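Local coordinates for protein VP5 (Halorubrum pleomorphic virus 2, PDB 6QGI) that serves as an envelope protein of a pleomorphic virus of haloarchaea and probably drives fusion of the viral and host membranes, at residues Ala11-Val16 against Asn55-Val60; Asp61-Leu66 against Ser340-Phe345. All coordinates share one frame; numbering follows the deposited sequence.

Contact 1: residues Ala11-Val16 against Asn55-Val60; sequences AGAVGV and NASTIV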
loop_
_atom_site.group_PDB
_atom_site.type_symbol
_atom_site.label_atom_id
_atom_site.label_comp_id
_atom_site.label_asym_id
_atom_site.label_seq_id
_atom_site.Cartn_x
_atom_site.Cartn_y
_atom_site.Cartn_z
ATOM N N ALA A 11 5.814 9.386 1.071
ATOM C CA ALA A 11 5.608 8.023 0.620
ATOM C C ALA A 11 4.253 7.459 1.085
ATOM O O ALA A 11 3.426 8.187 1.638
ATOM C CB ALA A 11 6.749 7.152 1.140
ATOM N N GLY A 12 4.032 6.176 0.812
ATOM C CA GLY A 12 2.837 5.453 1.220
ATOM C C GLY A 12 3.205 4.127 1.841
ATOM O O GLY A 12 4.220 3.535 1.468
ATOM N N ALA A 13 2.406 3.657 2.809
ATOM C CA ALA A 13 2.628 2.349 3.428
ATOM C C ALA A 13 2.313 1.259 2.391
ATOM O O ALA A 13 1.519 1.499 1.475
ATOM C CB ALA A 13 1.761 2.200 4.667
ATOM N N VAL A 14 2.978 0.100 2.476
ATOM C CA VAL A 14 2.748 -0.945 1.478
ATOM C C VAL A 14 2.219 -2.229 2.167
ATOM O O VAL A 14 2.842 -2.755 3.101
ATOM C CB VAL A 14 4.009 -1.203 0.601
ATOM C CG1 VAL A 14 3.779 -2.331 -0.407
ATOM C CG2 VAL A 14 4.439 0.077 -0.119
ATOM N N GLY A 15 1.059 -2.690 1.697
ATOM C CA GLY A 15 0.400 -3.922 2.126
ATOM C C GLY A 15 -0.078 -4.657 0.891
ATOM O O GLY A 15 -1.021 -4.209 0.242
ATOM N N VAL A 16 0.609 -5.740 0.501
ATOM C CA VAL A 16 0.275 -6.463 -0.741
ATOM C C VAL A 16 -0.085 -7.940 -0.485
ATOM O O VAL A 16 -0.287 -8.691 -1.452
ATOM C CB VAL A 16 1.410 -6.344 -1.803
ATOM C CG1 VAL A 16 1.612 -4.902 -2.249
ATOM C CG2 VAL A 16 2.720 -6.943 -1.305
ATOM N N ASN A 55 -6.695 2.085 2.239
ATOM C CA ASN A 55 -7.146 1.572 0.934
ATOM C C ASN A 55 -6.059 1.773 -0.111
ATOM O O ASN A 55 -5.928 0.951 -1.021
ATOM C CB ASN A 55 -8.446 2.238 0.479
ATOM C CG ASN A 55 -9.680 1.818 1.234
ATOM O OD1 ASN A 55 -9.674 0.885 2.035
ATOM N ND2 ASN A 55 -10.777 2.507 0.990
ATOM N N ALA A 56 -5.282 2.872 0.023
ATOM C CA ALA A 56 -4.163 3.202 -0.859
ATOM C C ALA A 56 -2.967 2.309 -0.546
ATOM O O ALA A 56 -2.346 1.778 -1.466
ATOM C CB ALA A 56 -3.783 4.666 -0.706
ATOM N N SER A 57 -2.677 2.104 0.756
ATOM C CA SER A 57 -1.567 1.273 1.234
ATOM C C SER A 57 -1.673 -0.155 0.749
ATOM O O SER A 57 -0.652 -0.807 0.533
ATOM C CB SER A 57 -1.499 1.279 2.757
ATOM O OG SER A 57 -1.328 2.591 3.260
ATOM N N THR A 58 -2.907 -0.650 0.589
ATOM C CA THR A 58 -3.131 -2.020 0.182
ATOM C C THR A 58 -3.537 -2.146 -1.286
ATOM O O THR A 58 -2.832 -2.813 -2.035
ATOM C CB THR A 58 -4.160 -2.710 1.097
ATOM O OG1 THR A 58 -5.389 -1.977 1.071
ATOM C CG2 THR A 58 -3.663 -2.879 2.536
ATOM N N ILE A 59 -4.642 -1.510 -1.709
ATOM C CA ILE A 59 -5.165 -1.706 -3.063
ATOM C C ILE A 59 -4.898 -0.559 -4.071
ATOM O O ILE A 59 -4.367 -0.839 -5.147
ATOM C CB ILE A 59 -6.690 -1.987 -2.965
ATOM C CG1 ILE A 59 -6.968 -3.376 -2.350
ATOM C CG2 ILE A 59 -7.365 -1.840 -4.331
ATOM C CD1 ILE A 59 -8.364 -3.609 -2.009
ATOM N N VAL A 60 -5.329 0.675 -3.762
ATOM C CA VAL A 60 -5.325 1.812 -4.685
ATOM C C VAL A 60 -3.918 2.192 -5.167
ATOM O O VAL A 60 -3.764 2.429 -6.363
ATOM C CB VAL A 60 -6.085 3.039 -4.098
ATOM C CG1 VAL A 60 -6.188 4.182 -5.103
ATOM C CG2 VAL A 60 -7.483 2.632 -3.630
HETATM O O HOH W 1 -0.018 5.147 3.363
#
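Extended backbone running out of the short strand 11-13 lies against the last turn of helix 37-60, which widens into a pi-type turn at 56-60, closely enough for main chain to touch main chain, the CA atoms of Gly-15 and Thr-58 being 4.5 Å apart. Gly-15 has no side chain to hold the two backbones apart, and its N gives its proton to Ser-57 O at 2.8 Å, moderately bent at 149° and arriving from above the carbonyl plane; CA-H...O contacts flank this bond, Ser-57 CA to Ala-13 O at 3.1 Å and Thr-58 CA to Gly-15 O at 3.0 Å, the latter the straighter.

Ser-57 carries most of the side-chain contact. Its OG stands beside its own backbone N (chi1 -59°), bonded to Ser-53 O one turn back, and meets the methyl of Ala-13 tip to tip, OG to CB 3.4 Å. A water accepts from Ala-13 N and donates to Ser-57 OG, extending the join toward the strand. Thr-58 turns OG1 back to Thr-54 O, and this leaves its CG2 alongside Gly-15 O, 3.7 Å away.

Beyond the contact, Val-14 packs on Thr-436 and Gln-438 of strand 434-439, while Ile-59 fits against helices 91-133 and 225-253; the N-terminal segment is thus layered between beta structure and the helical part of the protein.

Contact 2: residues Asp61-Leu66 against Ser340-Phe345; sequences DNQNIL and SGDVYF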
loop_
_atom_site.group_PDB
_atom_site.type_symbol
_atom_site.label_atom_id
_atom_site.label_comp_id
_atom_site.label_asym_id
_atom_site.label_seq_id
_atom_site.Cartn_x
_atom_site.Cartn_y
_atom_site.Cartn_z
ATOM N N ASP A 61 -2.907 2.231 -4.286
ATOM C CA ASP A 61 -1.554 2.633 -4.702
ATOM C C ASP A 61 -0.739 1.506 -5.347
ATOM O O ASP A 61 0.321 1.783 -5.901
ATOM C CB ASP A 61 -0.776 3.235 -3.518
ATOM C CG ASP A 61 -1.079 4.699 -3.237
ATOM O OD1 ASP A 61 -2.021 5.244 -3.864
ATOM O OD2 ASP A 61 -0.369 5.305 -2.391
ATOM N N ASN A 62 -1.237 0.258 -5.323
ATOM C CA ASN A 62 -0.493 -0.872 -5.876
ATOM C C ASN A 62 -1.309 -1.624 -6.936
ATOM O O ASN A 62 -1.728 -2.757 -6.713
ATOM C CB ASN A 62 -0.045 -1.821 -4.744
ATOM C CG ASN A 62 0.436 -1.122 -3.489
ATOM O OD1 ASN A 62 1.326 -0.282 -3.522
ATOM N ND2 ASN A 62 -0.161 -1.447 -2.359
ATOM N N GLN A 63 -1.511 -0.999 -8.099
ATOM C CA GLN A 63 -2.257 -1.590 -9.215
ATOM C C GLN A 63 -1.324 -2.364 -10.131
ATOM O O GLN A 63 -1.784 -3.170 -10.945
ATOM C CB GLN A 63 -2.994 -0.511 -10.039
ATOM C CG GLN A 63 -3.463 0.711 -9.251
ATOM C CD GLN A 63 -2.429 1.810 -9.161
ATOM O OE1 GLN A 63 -1.222 1.592 -9.313
ATOM N NE2 GLN A 63 -2.890 3.025 -8.911
ATOM N N ASN A 64 -0.009 -2.118 -10.000
ATOM C CA ASN A 64 1.029 -2.710 -10.841
ATOM C C ASN A 64 1.639 -3.990 -10.258
ATOM O O ASN A 64 2.623 -4.494 -10.810
ATOM C CB ASN A 64 2.123 -1.680 -11.110
ATOM C CG ASN A 64 1.645 -0.516 -11.935
ATOM O OD1 ASN A 64 0.969 -0.677 -12.961
ATOM N ND2 ASN A 64 1.993 0.688 -11.506
ATOM N N ILE A 65 1.041 -4.541 -9.187
ATOM C CA ILE A 65 1.496 -5.793 -8.562
ATOM C C ILE A 65 0.669 -6.975 -9.113
ATOM O O ILE A 65 0.957 -8.127 -8.781
ATOM C CB ILE A 65 1.468 -5.741 -6.999
ATOM C CG1 ILE A 65 0.045 -5.468 -6.453
ATOM C CG2 ILE A 65 2.508 -4.745 -6.449
ATOM C CD1 ILE A 65 -0.238 -5.935 -5.111
ATOM N N LEU A 66 -0.346 -6.682 -9.961
ATOM C CA LEU A 66 -1.244 -7.664 -10.570
ATOM C C LEU A 66 -0.525 -8.545 -11.594
ATOM O O LEU A 66 -0.985 -9.663 -11.848
ATOM C CB LEU A 66 -2.479 -7.004 -11.193
ATOM C CG LEU A 66 -3.505 -6.441 -10.204
ATOM C CD1 LEU A 66 -4.417 -5.452 -10.880
ATOM C CD2 LEU A 66 -4.324 -7.545 -9.539
ATOM N N SER A 340 6.932 4.626 -15.252
ATOM C CA SER A 340 5.866 3.797 -15.832
ATOM C C SER A 340 5.217 2.901 -14.764
ATOM O O SER A 340 4.004 2.691 -14.793
ATOM C CB SER A 340 6.409 2.936 -16.969
ATOM O OG SER A 340 7.010 3.716 -17.989
ATOM N N GLY A 341 6.039 2.389 -13.849
ATOM C CA GLY A 341 5.588 1.543 -12.755
ATOM C C GLY A 341 5.649 2.235 -11.410
ATOM O O GLY A 341 5.687 3.465 -11.342
ATOM N N ASP A 342 5.642 1.443 -10.327
ATOM C CA ASP A 342 5.697 1.917 -8.951
ATOM C C ASP A 342 7.045 1.592 -8.308
ATOM O O ASP A 342 7.634 0.544 -8.583
ATOM C CB ASP A 342 4.544 1.334 -8.125
ATOM C CG ASP A 342 3.165 1.828 -8.530
ATOM O OD1 ASP A 342 2.979 3.063 -8.632
ATOM O OD2 ASP A 342 2.266 0.982 -8.729
ATOM N N VAL A 343 7.534 2.522 -7.467
ATOM C CA VAL A 343 8.807 2.405 -6.744
ATOM C C VAL A 343 8.554 2.015 -5.300
ATOM O O VAL A 343 7.821 2.716 -4.604
ATOM C CB VAL A 343 9.654 3.708 -6.790
ATOM C CG1 VAL A 343 11.006 3.514 -6.105
ATOM C CG2 VAL A 343 9.849 4.179 -8.209
ATOM N N TYR A 344 9.198 0.929 -4.843
ATOM C CA TYR A 344 9.120 0.479 -3.458
ATOM C C TYR A 344 10.492 0.643 -2.794
ATOM O O TYR A 344 11.517 0.666 -3.484
ATOM C CB TYR A 344 8.585 -0.958 -3.350
ATOM C CG TYR A 344 7.165 -1.096 -3.856
ATOM C CD1 TYR A 344 6.083 -0.725 -3.064
ATOM C CD2 TYR A 344 6.904 -1.554 -5.143
ATOM C CE1 TYR A 344 4.777 -0.809 -3.538
ATOM C CE2 TYR A 344 5.600 -1.657 -5.622
ATOM C CZ TYR A 344 4.540 -1.280 -4.816
ATOM O OH TYR A 344 3.250 -1.385 -5.273
ATOM N N PHE A 345 10.502 0.848 -1.467
ATOM C CA PHE A 345 11.732 1.060 -0.711
ATOM C C PHE A 345 11.634 0.394 0.659
ATOM O O PHE A 345 10.832 0.814 1.499
ATOM C CB PHE A 345 12.037 2.566 -0.583
ATOM C CG PHE A 345 13.462 2.923 -0.222
ATOM C CD1 PHE A 345 14.486 2.799 -1.156
ATOM C CD2 PHE A 345 13.769 3.445 1.030
ATOM C CE1 PHE A 345 15.798 3.154 -0.831
ATOM C CE2 PHE A 345 15.081 3.804 1.353
ATOM C CZ PHE A 345 16.084 3.666 0.416
HETATM O O HOH W 2 2.163 -1.484 -7.692
#
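Asp-61 opens the loop that follows helix 37-60, and it takes part through its carbonyl: Asp-61 O lies 3.5 Å from Asp-342 OD2, a proximity of two acceptors and not a bond. At Asn-62 the side chain, with CG beside the backbone N (chi1 -40°), brings OD1 to the hydroxyl edge of the Tyr-344 ring. Tyr-344 OH donates to Asn-62 OD1 at 2.8 Å, approaching from above the amide's carbonyl plane, with amide and ring turned 47° apart. The other end of that amide is also held, since Asn-62 ND2 bonds to Ser-57 O and Thr-58 O at the end of the helix, so both ends of the group are fixed.

Gln-63, bent at chi2, brings OE1 within 3.6 Å of Asp-342 OD2, two acceptors that do not bond, their planes only slightly tilted. Asn-64 supplies the second direct bond: ND2 reaches Asp-342 OD2 at 2.8 Å from well above the carboxylate plane, with an N-H...O angle of 139°. A water donates to this same OD2 and to Tyr-344 OH, and receives a weak bond from Asn-64 N. Asp-342 OD2 therefore has two donors, which probably stabilise its negative charge next to two carbonyl oxygens. Ile-65 closes the row by laying CG2 3.6 Å from Tyr-344 OH, a methyl beside the hydroxyl.

Val-343 packs on strand 312-320, while its two neighbours face the loop. Asp-342, just before strand 343-355, and Tyr-344, within it, project from the same side of the antiparallel beta structure and fasten, directly and through the water, the loop joining helices 37-60 and 66-86.

How the contacts relate
From the N terminus, the chain runs through strand 11-13, returns along helix 37-60 and closes contact 1 as a loop of 38 residues. It passes straight from Val-60 into Asp-61, so contact 2 opens where contact 1 ends; its far larger loop, 273 residues, 110 of them helical and 53 in strands, closes at strand 343-355. The two loops follow in series and neither crosses the other. They touch directly: Ala-56 O probably bonds to Asp-61 N, Val-14 CG2 packs on Tyr-344 CD1, and Val-16 meets Ile-65. Both contacts reach strands that pair with strand 434-439, joining the N-terminal segment and the helix 37-60 to 66-86 turn to the same beta structure.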